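Local coordinates for hypothetical protein TTHA1785 (PDB 2EPG) that probably joins RNA ends as a GTP-dependent, manganese-requiring RNA ligase of the RtcB family, through a guanylylated histidine intermediate, at residues 165-169 and 170-174; 174-177 and 178-182; 291-294 and 295-299; 302-305 and 306-310; 312-315 and 316-319. All coordinates share one frame; numbering follows the deposited sequence.

Contact 1. Residues 165-169 and 170-174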
loop_
_atom_site.group_PDB
_atom_site.type_symbol
_atom_site.label_atom_id
_atom_site.label_comp_id
_atom_site.label_asym_id
_atom_site.label_seq_id
_atom_site.Cartn_x
_atom_site.Cartn_y
_atom_site.Cartn_z
ATOM N N GLY A 165 0.508 -13.932 9.949
ATOM C CA GLY A 165 1.048 -14.793 10.987
ATOM C C GLY A 165 0.463 -16.200 11.003
ATOM O O GLY A 165 1.168 -17.132 11.360
ATOM N N TRP A 166 -0.811 -16.361 10.632
ATOM C CA TRP A 166 -1.444 -17.690 10.618
ATOM C C TRP A 166 -0.654 -18.603 9.693
ATOM O O TRP A 166 -0.334 -19.734 10.049
ATOM C CB TRP A 166 -2.894 -17.614 10.107
ATOM C CG TRP A 166 -3.714 -18.892 10.304
ATOM C CD1 TRP A 166 -4.559 -19.173 11.344
ATOM C CD2 TRP A 166 -3.771 -20.037 9.426
ATOM N NE1 TRP A 166 -5.135 -20.411 11.169
ATOM C CE2 TRP A 166 -4.669 -20.962 10.002
ATOM C CE3 TRP A 166 -3.148 -20.364 8.213
ATOM C CZ2 TRP A 166 -4.962 -22.198 9.406
ATOM C CZ3 TRP A 166 -3.436 -21.593 7.617
ATOM C CH2 TRP A 166 -4.339 -22.497 8.219
ATOM N N LEU A 167 -0.344 -18.097 8.501
ATOM C CA LEU A 167 0.407 -18.849 7.507
ATOM C C LEU A 167 1.845 -19.129 7.941
ATOM O O LEU A 167 2.358 -20.219 7.719
ATOM C CB LEU A 167 0.420 -18.093 6.181
ATOM C CG LEU A 167 -0.886 -18.035 5.379
ATOM C CD1 LEU A 167 -0.715 -17.084 4.187
ATOM C CD2 LEU A 167 -1.235 -19.429 4.889
ATOM N N VAL A 168 2.499 -18.140 8.546
ATOM C CA VAL A 168 3.871 -18.325 8.993
ATOM C C VAL A 168 3.957 -19.431 10.048
ATOM O O VAL A 168 4.859 -20.265 10.005
ATOM C CB VAL A 168 4.440 -17.022 9.607
ATOM C CG1 VAL A 168 5.803 -17.297 10.243
ATOM C CG2 VAL A 168 4.544 -15.966 8.528
ATOM N N LYS A 169 3.032 -19.411 11.006
ATOM C CA LYS A 169 3.000 -20.416 12.064
ATOM C C LYS A 169 2.738 -21.821 11.530
ATOM O O LYS A 169 2.998 -22.788 12.226
ATOM C CB LYS A 169 1.952 -20.042 13.116
ATOM C CG LYS A 169 2.332 -18.802 13.913
ATOM C CD LYS A 169 1.151 -18.188 14.659
ATOM C CE LYS A 169 0.528 -19.161 15.640
ATOM N NZ LYS A 169 -0.505 -18.472 16.447
ATOM N N ARG A 170 2.230 -21.943 10.301
ATOM C CA ARG A 170 1.992 -23.270 9.721
ATOM C C ARG A 170 3.043 -23.633 8.684
ATOM O O ARG A 170 2.833 -24.520 7.869
ATOM C CB ARG A 170 0.606 -23.382 9.071
ATOM C CG ARG A 170 -0.525 -23.804 10.011
ATOM C CD ARG A 170 -0.983 -22.660 10.858
ATOM N NE ARG A 170 -1.983 -23.019 11.860
ATOM C CZ ARG A 170 -2.446 -22.156 12.758
ATOM N NH1 ARG A 170 -3.348 -22.524 13.649
ATOM N NH2 ARG A 170 -1.994 -20.903 12.765
ATOM N N GLY A 171 4.165 -22.928 8.693
ATOM C CA GLY A 171 5.229 -23.257 7.754
ATOM C C GLY A 171 5.316 -22.494 6.448
ATOM O O GLY A 171 6.248 -22.705 5.688
ATOM N N TYR A 172 4.377 -21.603 6.168
ATOM C CA TYR A 172 4.428 -20.866 4.901
ATOM C C TYR A 172 5.214 -19.557 5.036
ATOM O O TYR A 172 4.716 -18.481 4.693
ATOM C CB TYR A 172 3.007 -20.577 4.412
ATOM C CG TYR A 172 2.206 -21.817 4.131
ATOM C CD1 TYR A 172 2.297 -22.460 2.898
ATOM C CD2 TYR A 172 1.364 -22.358 5.103
ATOM C CE1 TYR A 172 1.563 -23.615 2.635
ATOM C CE2 TYR A 172 0.630 -23.511 4.855
ATOM C CZ TYR A 172 0.734 -24.131 3.620
ATOM O OH TYR A 172 0.009 -25.266 3.366
ATOM N N GLY A 173 6.439 -19.663 5.543
ATOM C CA GLY A 173 7.284 -18.495 5.722
ATOM C C GLY A 173 8.345 -18.755 6.771
ATOM O O GLY A 173 8.457 -19.875 7.265
ATOM N N TYR A 174 9.149 -17.741 7.080
ATOM C CA TYR A 174 10.164 -17.862 8.116
ATOM C C TYR A 174 9.535 -17.212 9.340
ATOM O O TYR A 174 8.732 -16.289 9.198
ATOM C CB TYR A 174 11.441 -17.099 7.748
ATOM C CG TYR A 174 12.150 -17.604 6.515
ATOM C CD1 TYR A 174 12.008 -18.932 6.082
ATOM C CD2 TYR A 174 12.987 -16.759 5.790
ATOM C CE1 TYR A 174 12.684 -19.391 4.956
ATOM C CE2 TYR A 174 13.664 -17.208 4.676
ATOM C CZ TYR A 174 13.514 -18.517 4.261
ATOM O OH TYR A 174 14.207 -18.932 3.152
HETATM O O HOH W 1 8.019 -21.545 9.713
#

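Contact 2. Residues 174-177 and 178-182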
loop_
_atom_site.group_PDB
_atom_site.type_symbol
_atom_site.label_atom_id
_atom_site.label_comp_id
_atom_site.label_asym_id
_atom_site.label_seq_id
_atom_site.Cartn_x
_atom_site.Cartn_y
_atom_site.Cartn_z
ATOM N N TYR A 174 9.149 -17.741 7.080
ATOM C CA TYR A 174 10.164 -17.862 8.116
ATOM C C TYR A 174 9.535 -17.212 9.340
ATOM O O TYR A 174 8.732 -16.289 9.198
ATOM C CB TYR A 174 11.441 -17.099 7.748
ATOM C CG TYR A 174 12.150 -17.604 6.515
ATOM C CD1 TYR A 174 12.008 -18.932 6.082
ATOM C CD2 TYR A 174 12.987 -16.759 5.790
ATOM C CE1 TYR A 174 12.684 -19.391 4.956
ATOM C CE2 TYR A 174 13.664 -17.208 4.676
ATOM C CZ TYR A 174 13.514 -18.517 4.261
ATOM O OH TYR A 174 14.207 -18.932 3.152
ATOM N N PRO A 175 9.902 -17.673 10.554
ATOM C CA PRO A 175 9.366 -17.139 11.813
ATOM C C PRO A 175 9.442 -15.618 11.903
ATOM O O PRO A 175 8.493 -14.963 12.333
ATOM C CB PRO A 175 10.237 -17.816 12.874
ATOM C CG PRO A 175 10.592 -19.122 12.237
ATOM C CD PRO A 175 10.922 -18.707 10.822
ATOM N N GLU A 176 10.565 -15.060 11.471
ATOM C CA GLU A 176 10.762 -13.615 11.536
ATOM C C GLU A 176 9.985 -12.787 10.493
ATOM O O GLU A 176 9.935 -11.568 10.601
ATOM C CB GLU A 176 12.259 -13.284 11.417
ATOM C CG GLU A 176 12.874 -13.648 10.053
ATOM C CD GLU A 176 14.068 -12.765 9.675
ATOM O OE1 GLU A 176 15.011 -12.643 10.486
ATOM O OE2 GLU A 176 14.066 -12.190 8.562
ATOM N N ASP A 177 9.368 -13.429 9.505
ATOM C CA ASP A 177 8.663 -12.668 8.469
ATOM C C ASP A 177 7.695 -11.620 8.997
ATOM O O ASP A 177 7.670 -10.495 8.515
ATOM C CB ASP A 177 7.900 -13.605 7.528
ATOM C CG ASP A 177 8.815 -14.379 6.612
ATOM O OD1 ASP A 177 8.324 -15.274 5.906
ATOM O OD2 ASP A 177 10.028 -14.097 6.584
ATOM N N VAL A 178 6.912 -12.005 9.998
ATOM C CA VAL A 178 5.896 -11.155 10.586
ATOM C C VAL A 178 6.386 -9.837 11.160
ATOM O O VAL A 178 5.646 -8.857 11.141
ATOM C CB VAL A 178 5.121 -11.935 11.690
ATOM C CG1 VAL A 178 4.197 -10.998 12.455
ATOM C CG2 VAL A 178 4.309 -13.059 11.045
ATOM N N ARG A 179 7.616 -9.829 11.679
ATOM C CA ARG A 179 8.224 -8.638 12.275
ATOM C C ARG A 179 8.363 -7.497 11.283
ATOM O O ARG A 179 8.393 -6.331 11.671
ATOM C CB ARG A 179 9.632 -8.946 12.799
ATOM C CG ARG A 179 9.726 -10.017 13.876
ATOM C CD ARG A 179 10.226 -9.415 15.189
ATOM N NE ARG A 179 11.367 -8.522 14.957
ATOM C CZ ARG A 179 11.819 -7.644 15.845
ATOM N NH1 ARG A 179 12.852 -6.870 15.553
ATOM N NH2 ARG A 179 11.233 -7.544 17.026
ATOM N N PHE A 180 8.451 -7.824 10.002
ATOM C CA PHE A 180 8.632 -6.788 8.989
ATOM C C PHE A 180 7.429 -6.500 8.100
ATOM O O PHE A 180 7.546 -6.054 6.953
ATOM C CB PHE A 180 9.878 -7.130 8.183
ATOM C CG PHE A 180 11.077 -7.361 9.060
ATOM C CD1 PHE A 180 11.414 -8.645 9.479
ATOM C CD2 PHE A 180 11.804 -6.283 9.557
ATOM C CE1 PHE A 180 12.459 -8.855 10.386
ATOM C CE2 PHE A 180 12.850 -6.480 10.462
ATOM C CZ PHE A 180 13.178 -7.768 10.877
ATOM N N ILE A 181 6.257 -6.760 8.652
ATOM C CA ILE A 181 5.025 -6.465 7.956
ATOM C C ILE A 181 4.399 -5.360 8.781
ATOM O O ILE A 181 4.473 -5.390 10.014
ATOM C CB ILE A 181 4.046 -7.652 7.962
ATOM C CG1 ILE A 181 4.713 -8.893 7.368
ATOM C CG2 ILE A 181 2.789 -7.281 7.165
ATOM C CD1 ILE A 181 3.848 -10.148 7.491
ATOM N N GLU A 182 3.797 -4.387 8.108
ATOM C CA GLU A 182 3.100 -3.302 8.786
ATOM C C GLU A 182 2.051 -3.979 9.688
ATOM O O GLU A 182 1.356 -4.901 9.244
ATOM C CB GLU A 182 2.401 -2.423 7.748
ATOM C CG GLU A 182 1.570 -1.292 8.328
ATOM C CD GLU A 182 0.649 -0.641 7.295
ATOM O OE1 GLU A 182 0.858 -0.833 6.078
ATOM O OE2 GLU A 182 -0.298 0.068 7.707
#

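Contact 3. Residues 291-294 and 295-299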
loop_
_atom_site.group_PDB
_atom_site.type_symbol
_atom_site.label_atom_id
_atom_site.label_comp_id
_atom_site.label_asym_id
_atom_site.label_seq_id
_atom_site.Cartn_x
_atom_site.Cartn_y
_atom_site.Cartn_z
ATOM N N GLN A 291 -18.951 0.452 12.078
ATOM C CA GLN A 291 -18.227 -0.601 12.778
ATOM C C GLN A 291 -18.132 -1.877 11.961
ATOM O O GLN A 291 -17.086 -2.542 11.956
ATOM C CB GLN A 291 -18.919 -0.914 14.104
ATOM C CG GLN A 291 -18.734 0.155 15.164
ATOM C CD GLN A 291 -17.321 0.162 15.705
ATOM O OE1 GLN A 291 -16.882 -0.808 16.325
ATOM N NE2 GLN A 291 -16.592 1.245 15.458
ATOM N N ASP A 292 -19.217 -2.236 11.272
ATOM C CA ASP A 292 -19.204 -3.465 10.482
ATOM C C ASP A 292 -18.224 -3.392 9.321
ATOM O O ASP A 292 -17.476 -4.338 9.081
ATOM C CB ASP A 292 -20.598 -3.784 9.955
ATOM C CG ASP A 292 -21.521 -4.343 11.033
ATOM O OD1 ASP A 292 -22.702 -4.565 10.722
ATOM O OD2 ASP A 292 -21.083 -4.573 12.175
ATOM N N TYR A 293 -18.232 -2.273 8.604
ATOM C CA TYR A 293 -17.328 -2.103 7.471
ATOM C C TYR A 293 -15.882 -2.163 7.938
ATOM O O TYR A 293 -15.031 -2.797 7.295
ATOM C CB TYR A 293 -17.562 -0.759 6.760
ATOM C CG TYR A 293 -16.442 -0.415 5.780
ATOM C CD1 TYR A 293 -16.232 -1.187 4.632
ATOM C CD2 TYR A 293 -15.549 0.633 6.044
ATOM C CE1 TYR A 293 -15.170 -0.939 3.775
ATOM C CE2 TYR A 293 -14.467 0.890 5.189
ATOM C CZ TYR A 293 -14.282 0.099 4.054
ATOM O OH TYR A 293 -13.202 0.329 3.208
ATOM N N LEU A 294 -15.604 -1.510 9.059
ATOM C CA LEU A 294 -14.245 -1.490 9.585
ATOM C C LEU A 294 -13.801 -2.904 9.912
ATOM O O LEU A 294 -12.661 -3.277 9.636
ATOM C CB LEU A 294 -14.150 -0.586 10.823
ATOM C CG LEU A 294 -14.025 0.914 10.503
ATOM C CD1 LEU A 294 -14.229 1.749 11.766
ATOM C CD2 LEU A 294 -12.650 1.191 9.893
ATOM N N GLN A 295 -14.707 -3.706 10.477
ATOM C CA GLN A 295 -14.364 -5.086 10.806
ATOM C C GLN A 295 -14.161 -5.939 9.570
ATOM O O GLN A 295 -13.286 -6.794 9.544
ATOM C CB GLN A 295 -15.444 -5.705 11.691
ATOM C CG GLN A 295 -15.418 -5.208 13.108
ATOM C CD GLN A 295 -16.707 -5.531 13.844
ATOM O OE1 GLN A 295 -17.269 -6.615 13.689
ATOM N NE2 GLN A 295 -17.170 -4.598 14.657
ATOM N N ALA A 296 -14.979 -5.717 8.549
ATOM C CA ALA A 296 -14.882 -6.466 7.293
ATOM C C ALA A 296 -13.662 -6.003 6.472
ATOM O O ALA A 296 -13.011 -6.785 5.769
ATOM C CB ALA A 296 -16.173 -6.270 6.478
HETATM N N MSE A 297 -13.374 -4.712 6.554
HETATM C CA MSE A 297 -12.231 -4.145 5.838
HETATM C C MSE A 297 -10.953 -4.723 6.440
HETATM O O MSE A 297 -10.030 -5.083 5.727
HETATM C CB MSE A 297 -12.248 -2.618 5.966
HETATM C CG MSE A 297 -11.181 -1.913 5.173
HETATM SE SE MSE A 297 -10.234 -0.690 6.362
HETATM C CE MSE A 297 -11.454 0.778 6.317
ATOM N N ALA A 298 -10.920 -4.825 7.763
ATOM C CA ALA A 298 -9.766 -5.383 8.443
ATOM C C ALA A 298 -9.567 -6.838 8.029
ATOM O O ALA A 298 -8.431 -7.295 7.885
ATOM C CB ALA A 298 -9.952 -5.295 9.968
ATOM N N ALA A 299 -10.671 -7.563 7.861
ATOM C CA ALA A 299 -10.605 -8.968 7.460
ATOM C C ALA A 299 -10.036 -9.037 6.042
ATOM O O ALA A 299 -9.194 -9.874 5.733
ATOM C CB ALA A 299 -12.009 -9.609 7.511
#

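Contact 4. Residues 302-305 and 306-310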
loop_
_atom_site.group_PDB
_atom_site.type_symbol
_atom_site.label_atom_id
_atom_site.label_comp_id
_atom_site.label_asym_id
_atom_site.label_seq_id
_atom_site.Cartn_x
_atom_site.Cartn_y
_atom_site.Cartn_z
ATOM N N ASN A 302 -6.312 -8.389 6.214
ATOM C CA ASN A 302 -5.575 -9.541 6.724
ATOM C C ASN A 302 -5.430 -10.595 5.645
ATOM O O ASN A 302 -4.430 -11.313 5.595
ATOM C CB ASN A 302 -6.285 -10.133 7.957
ATOM C CG ASN A 302 -6.225 -9.206 9.157
ATOM O OD1 ASN A 302 -6.961 -9.374 10.150
ATOM N ND2 ASN A 302 -5.334 -8.226 9.085
ATOM N N PHE A 303 -6.432 -10.680 4.778
ATOM C CA PHE A 303 -6.402 -11.631 3.687
ATOM C C PHE A 303 -5.309 -11.197 2.717
ATOM O O PHE A 303 -4.514 -12.016 2.238
ATOM C CB PHE A 303 -7.757 -11.669 2.968
ATOM C CG PHE A 303 -7.793 -12.622 1.803
ATOM C CD1 PHE A 303 -7.723 -13.994 2.008
ATOM C CD2 PHE A 303 -7.878 -12.147 0.503
ATOM C CE1 PHE A 303 -7.742 -14.878 0.931
ATOM C CE2 PHE A 303 -7.894 -13.022 -0.578
ATOM C CZ PHE A 303 -7.826 -14.391 -0.361
ATOM N N ALA A 304 -5.259 -9.900 2.436
ATOM C CA ALA A 304 -4.234 -9.381 1.524
ATOM C C ALA A 304 -2.848 -9.612 2.134
ATOM O O ALA A 304 -1.907 -9.975 1.434
ATOM C CB ALA A 304 -4.463 -7.872 1.246
ATOM N N PHE A 305 -2.707 -9.399 3.437
ATOM C CA PHE A 305 -1.409 -9.635 4.061
ATOM C C PHE A 305 -0.998 -11.102 3.867
ATOM O O PHE A 305 0.145 -11.392 3.542
ATOM C CB PHE A 305 -1.458 -9.316 5.563
ATOM C CG PHE A 305 -1.252 -7.851 5.891
ATOM C CD1 PHE A 305 -2.074 -7.213 6.816
ATOM C CD2 PHE A 305 -0.222 -7.121 5.296
ATOM C CE1 PHE A 305 -1.880 -5.878 7.147
ATOM C CE2 PHE A 305 -0.017 -5.787 5.617
ATOM C CZ PHE A 305 -0.850 -5.160 6.547
ATOM N N ALA A 306 -1.945 -12.022 4.056
ATOM C CA ALA A 306 -1.686 -13.460 3.926
ATOM C C ALA A 306 -1.354 -13.836 2.507
ATOM O O ALA A 306 -0.509 -14.696 2.254
ATOM C CB ALA A 306 -2.894 -14.256 4.400
ATOM N N ASN A 307 -2.035 -13.196 1.573
ATOM C CA ASN A 307 -1.805 -13.457 0.165
ATOM C C ASN A 307 -0.352 -13.142 -0.219
ATOM O O ASN A 307 0.287 -13.907 -0.952
ATOM C CB ASN A 307 -2.763 -12.614 -0.684
ATOM C CG ASN A 307 -2.667 -12.950 -2.153
ATOM O OD1 ASN A 307 -2.617 -14.121 -2.517
ATOM N ND2 ASN A 307 -2.651 -11.932 -3.007
ATOM N N ARG A 308 0.162 -12.007 0.254
ATOM C CA ARG A 308 1.533 -11.638 -0.066
ATOM C C ARG A 308 2.493 -12.585 0.660
ATOM O O ARG A 308 3.534 -12.961 0.120
ATOM C CB ARG A 308 1.802 -10.174 0.314
ATOM C CG ARG A 308 1.065 -9.171 -0.591
ATOM C CD ARG A 308 1.636 -7.748 -0.499
ATOM N NE ARG A 308 1.362 -7.073 0.771
ATOM C CZ ARG A 308 0.298 -6.314 1.014
ATOM N NH1 ARG A 308 0.155 -5.746 2.197
ATOM N NH2 ARG A 308 -0.629 -6.121 0.081
ATOM N N GLN A 309 2.140 -12.974 1.881
ATOM C CA GLN A 309 2.976 -13.886 2.631
ATOM C C GLN A 309 3.087 -15.209 1.868
ATOM O O GLN A 309 4.183 -15.758 1.744
ATOM C CB GLN A 309 2.388 -14.135 4.027
ATOM C CG GLN A 309 3.159 -15.166 4.855
ATOM C CD GLN A 309 4.602 -14.729 5.177
ATOM O OE1 GLN A 309 4.845 -13.586 5.569
ATOM N NE2 GLN A 309 5.547 -15.645 5.029
ATOM N N LEU A 310 1.965 -15.698 1.331
ATOM C CA LEU A 310 1.963 -16.969 0.599
ATOM C C LEU A 310 2.810 -16.864 -0.649
ATOM O O LEU A 310 3.588 -17.755 -0.961
ATOM C CB LEU A 310 0.537 -17.386 0.184
ATOM C CG LEU A 310 0.078 -18.828 0.480
ATOM C CD1 LEU A 310 -1.115 -19.199 -0.416
ATOM C CD2 LEU A 310 1.219 -19.818 0.279
#

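Contact 5. Residues 312-315 and 316-319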
loop_
_atom_site.group_PDB
_atom_site.type_symbol
_atom_site.label_atom_id
_atom_site.label_comp_id
_atom_site.label_asym_id
_atom_site.label_seq_id
_atom_site.Cartn_x
_atom_site.Cartn_y
_atom_site.Cartn_z
ATOM N N ALA A 312 5.275 -14.914 -1.169
ATOM C CA ALA A 312 6.677 -14.851 -0.771
ATOM C C ALA A 312 7.201 -16.261 -0.516
ATOM O O ALA A 312 8.345 -16.573 -0.855
ATOM C CB ALA A 312 6.837 -13.990 0.484
ATOM N N HIS A 313 6.365 -17.117 0.068
ATOM C CA HIS A 313 6.769 -18.499 0.337
ATOM C C HIS A 313 7.074 -19.197 -0.991
ATOM O O HIS A 313 8.090 -19.882 -1.118
ATOM C CB HIS A 313 5.657 -19.259 1.089
ATOM C CG HIS A 313 6.005 -20.683 1.402
ATOM N ND1 HIS A 313 6.944 -21.031 2.354
ATOM C CD2 HIS A 313 5.562 -21.848 0.869
ATOM C CE1 HIS A 313 7.063 -22.347 2.393
ATOM N NE2 HIS A 313 6.236 -22.867 1.501
ATOM N N PHE A 314 6.195 -19.011 -1.978
ATOM C CA PHE A 314 6.390 -19.603 -3.295
ATOM C C PHE A 314 7.612 -19.019 -3.994
ATOM O O PHE A 314 8.256 -19.699 -4.775
ATOM C CB PHE A 314 5.165 -19.377 -4.213
ATOM C CG PHE A 314 3.878 -19.965 -3.693
ATOM C CD1 PHE A 314 3.883 -21.080 -2.850
ATOM C CD2 PHE A 314 2.652 -19.422 -4.078
ATOM C CE1 PHE A 314 2.681 -21.648 -2.397
ATOM C CE2 PHE A 314 1.443 -19.979 -3.640
ATOM C CZ PHE A 314 1.460 -21.098 -2.792
ATOM N N VAL A 315 7.916 -17.746 -3.743
ATOM C CA VAL A 315 9.066 -17.138 -4.381
ATOM C C VAL A 315 10.309 -17.852 -3.866
ATOM O O VAL A 315 11.197 -18.211 -4.643
ATOM C CB VAL A 315 9.154 -15.625 -4.085
ATOM C CG1 VAL A 315 10.547 -15.090 -4.437
ATOM C CG2 VAL A 315 8.089 -14.878 -4.898
ATOM N N ARG A 316 10.374 -18.069 -2.559
ATOM C CA ARG A 316 11.510 -18.773 -2.006
ATOM C C ARG A 316 11.602 -20.151 -2.668
ATOM O O ARG A 316 12.694 -20.581 -3.029
ATOM C CB ARG A 316 11.368 -18.900 -0.487
ATOM C CG ARG A 316 11.590 -17.568 0.234
ATOM C CD ARG A 316 11.142 -17.581 1.682
ATOM N NE ARG A 316 11.476 -16.320 2.351
ATOM C CZ ARG A 316 10.819 -15.845 3.397
ATOM N NH1 ARG A 316 11.182 -14.694 3.952
ATOM N NH2 ARG A 316 9.782 -16.521 3.886
ATOM N N GLU A 317 10.461 -20.823 -2.859
ATOM C CA GLU A 317 10.458 -22.150 -3.480
ATOM C C GLU A 317 10.985 -22.101 -4.907
ATOM O O GLU A 317 11.633 -23.035 -5.373
ATOM C CB GLU A 317 9.056 -22.761 -3.479
ATOM C CG GLU A 317 8.476 -22.981 -2.086
ATOM C CD GLU A 317 7.119 -23.681 -2.115
ATOM O OE1 GLU A 317 6.339 -23.422 -3.062
ATOM O OE2 GLU A 317 6.835 -24.472 -1.184
ATOM N N ALA A 318 10.714 -21.010 -5.604
ATOM C CA ALA A 318 11.198 -20.886 -6.964
ATOM C C ALA A 318 12.718 -20.707 -6.998
ATOM O O ALA A 318 13.388 -21.292 -7.844
ATOM C CB ALA A 318 10.509 -19.722 -7.662
ATOM N N PHE A 319 13.279 -19.920 -6.080
ATOM C CA PHE A 319 14.729 -19.725 -6.090
ATOM C C PHE A 319 15.419 -21.053 -5.815
ATOM O O PHE A 319 16.371 -21.428 -6.499
ATOM C CB PHE A 319 15.160 -18.689 -5.044
ATOM C CG PHE A 319 15.082 -17.258 -5.528
ATOM C CD1 PHE A 319 16.241 -16.510 -5.709
ATOM C CD2 PHE A 319 13.854 -16.656 -5.789
ATOM C CE1 PHE A 319 16.184 -15.170 -6.147
ATOM C CE2 PHE A 319 13.785 -15.324 -6.227
ATOM C CZ PHE A 319 14.952 -14.584 -6.404
#

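Contact 1. Residues 165-169 and 170-174
Trp166 and Leu167 meet Arg170 and Tyr172 in a Schellman motif, the local contact that ends helix 164-169. Gly171, with positive phi (95°), is the C-prime residue: its N bonds Val168 O at 3.0 Å, while Tyr172 N reaches back to Leu167 O at 2.9 Å. Leu167 O also accepts Arg170 N, and the two donors arrive from opposite faces of its carbonyl plane. Beyond these backbone bonds, the Arg170 chain bends at chi2 (78°) and lays its guanidinium flat over one face of the Trp166 indole, planes 12° apart, a stacked cation-pi contact with NH2 3.4 Å from Trp166 CD1. Arg170 CD sits almost squarely above the six-membered ring. The indole NE1 is held by Glu158. On the inner side, Leu167 CD2 touches Tyr172 CD2 at 3.9 Å. Leu167 also packs on Ile159 of helix 153-162 and Ala306 of helix 288-321, and the Tyr172 ring meets His313 of that long helix edge-to-face.

Contact 2. Residues 174-177 and 178-182
Glu176 and Asp177 contact Arg179 and Phe180 across one short turn of the loop between helices 164-169 and 197-203. Two backbone hydrogen bonds draw the turn together, Arg179 N to Glu176 O at 3.1 Å and Phe180 N to Asp177 O at 3.2 Å.

Van der Waals contacts fill in around the same oxygens. Arg179 CB lies 3.4 Å from Glu176 O, and the Phe180 ring approaches that oxygen obliquely through CD1 at 3.5 Å. From another direction Ile181 CG1 comes within 3.6 Å of Asp177 O. The Glu176 carboxylate only skirts the ring, OE2 being 4.1 Å from Phe180 CE1.

The polar interactions centre on Asp177. With CG beside its own backbone N (chi1 -72°), the carboxylate turns back over the start of the turn, where OD1 takes Tyr174 N at 2.9 Å from above the carboxylate plane. The same oxygen accepts Gln309 and forms a salt bridge with Arg316, so a buried acid is gripped by three donors; Arg179 pairs with Glu373. Successive bonds from residue i+3 to residue i are the signature of a 3-10 turn, here lying between helix 288-321 and strand 332-347.

Contact 3. Residues 291-294 and 295-299
Tyr293 and Met297, a selenomethionine here, make the dense side of this one-turn contact. With CG opposite the backbone N (chi1 167°), the tyrosine ring leans along the helix toward the next turn, and Met297 CB sits over one of its faces in a CH-pi contact, 4.1 Å from the centroid. The Met297 chain then bends at chi2 and chi3, bringing CE to the ring edge at Tyr293 CE2, where the modelled 3.2 Å is too short to be taken literally. CE also touches Leu294 CD2 at 3.8 Å; the leucine runs beside the methionine and points the same way. The SE atom is oblique to the ring, 5.3 Å from its centroid, making this a Met-aromatic pair. Beneath it runs the regular i to i+4 bonding of helix 288-321, with Ala296 N 2.9 Å from Asp292 O and Ala298 N 3.0 Å from Leu294 O. This face packs on Val98, Val103 and strand 332-347, and the Tyr293 side chain is about 8 Å from that of Asn340, a predicted GMP-binding residue.

The partly exposed side is looser. Gln291 and Gln295 cross with amide planes 72° apart, and their nearest side-chain atoms, Gln291 CB and Gln295 NE2, are 4.1 Å apart. Their polar ends turn to other partners: Gln291 NE2 donates to Ile285 O, and Gln295 OE1 accepts a weak bond from Asn191. Asp292 forms salt bridges with Lys194 and Arg263.

Contact 4. Residues 302-305 and 306-310
The buried middle of the long helix 288-321 carries this contact, in which Ala304 O and the Phe305 ring meet the Arg308 guanidinium one turn further on. Four i to i+4 backbone bonds form the frame, among them Asn307 N to Phe303 O at 2.8 Å and Arg308 N to Ala304 O at 3.1 Å.

Arg308 starts with CG beside its backbone N, runs on extended at chi2 and bends at chi3 (-71°), which swings the guanidinium back along the helix toward the preceding turn. Ala304 O lies over one face of this group, and NH1 is 3.4 Å from both CD2 and CE2 of Phe305. The approach to the ring is oblique, with ring and guanidinium planes 81° apart, so the two groups are not stacked. The hydrogen-bonding ends of the arginine point away from the helix into the protein: NH1 forms a salt bridge with Asp336, and NH2 donates to the backbone oxygens of Thr247 and Asn108. These bonds fix the rotation of a buried cation, and Asp336 would be expected to offset its charge.

Asn307, on a neighbouring face, is held through both ends of its amide, OD1 by Gly208 N and ND2 by Thr209 O. The Ala304 and Arg308 side chains lie about 6 Å from that of Asp106 and 7 Å from that of His246, respectively. Both are predicted manganese ligands, consistent with a place just behind the predicted metal site of RtcB ligases.

Contact 5. Residues 312-315 and 316-319
His313, Phe314 and Val315 meet Glu317 and Phe319 along the last turns of helix 288-321, in ordinary alpha-helical i to i+4 register. The main-chain acceptors are met in order: Ala312 O takes Arg316 N at 3.0 Å, His313 O takes Glu317 N, and Phe314 O takes Ala318 N at 2.9 Å. Val315 O has two donors, Phe319 N at 3.1 Å and, weakly, Ala318 N.

Glu317 reaches back extended beyond CG, which lies over one face of the His313 ring, and turns one carboxylate oxygen to each of two rings. OE2 lies 3.2 Å from His313 NE2, with the imidazole and carboxylate planes 52° apart. OE1 comes to 3.4 Å from Phe314 CD1, where the two side chains run together in the same direction.

Arg316 departs from this face. Its chain is extended to NE; NH1 of the buried guanidinium is satisfied by Leu331 O and NH2 by the acid of contact 2, and the group also makes a cation-pi contact with Tyr174. Across the helix Val315 packs against Val243 and Leu114, and its side chain is about 3 Å from that of Leu217, a predicted GMP-binding residue. Val315 also meets the ring one turn later, its CG1 lying 3.7 Å from Phe319 CE2.

In the fold
Contacts 1 and 2 follow each other directly, sharing Tyr174, and contacts 3, 4 and 5 come later, in order along helix 288-321. That single helix spans about 31 Å between the centres of contacts 3 and 5, with contact 4 between them. The loop leaving helix 164-169 lies against its later half: the centres of contacts 1 and 4 are about 11 Å apart and those of contacts 2 and 5 about 16 Å. Gln309 ties contact 4 to contacts 1 and 2, and Arg316 does the same for contact 5, whereas contact 3 touches neither. The long helix thus serves as a common spine, linking this loop to the neighbourhood of the predicted manganese and GMP sites.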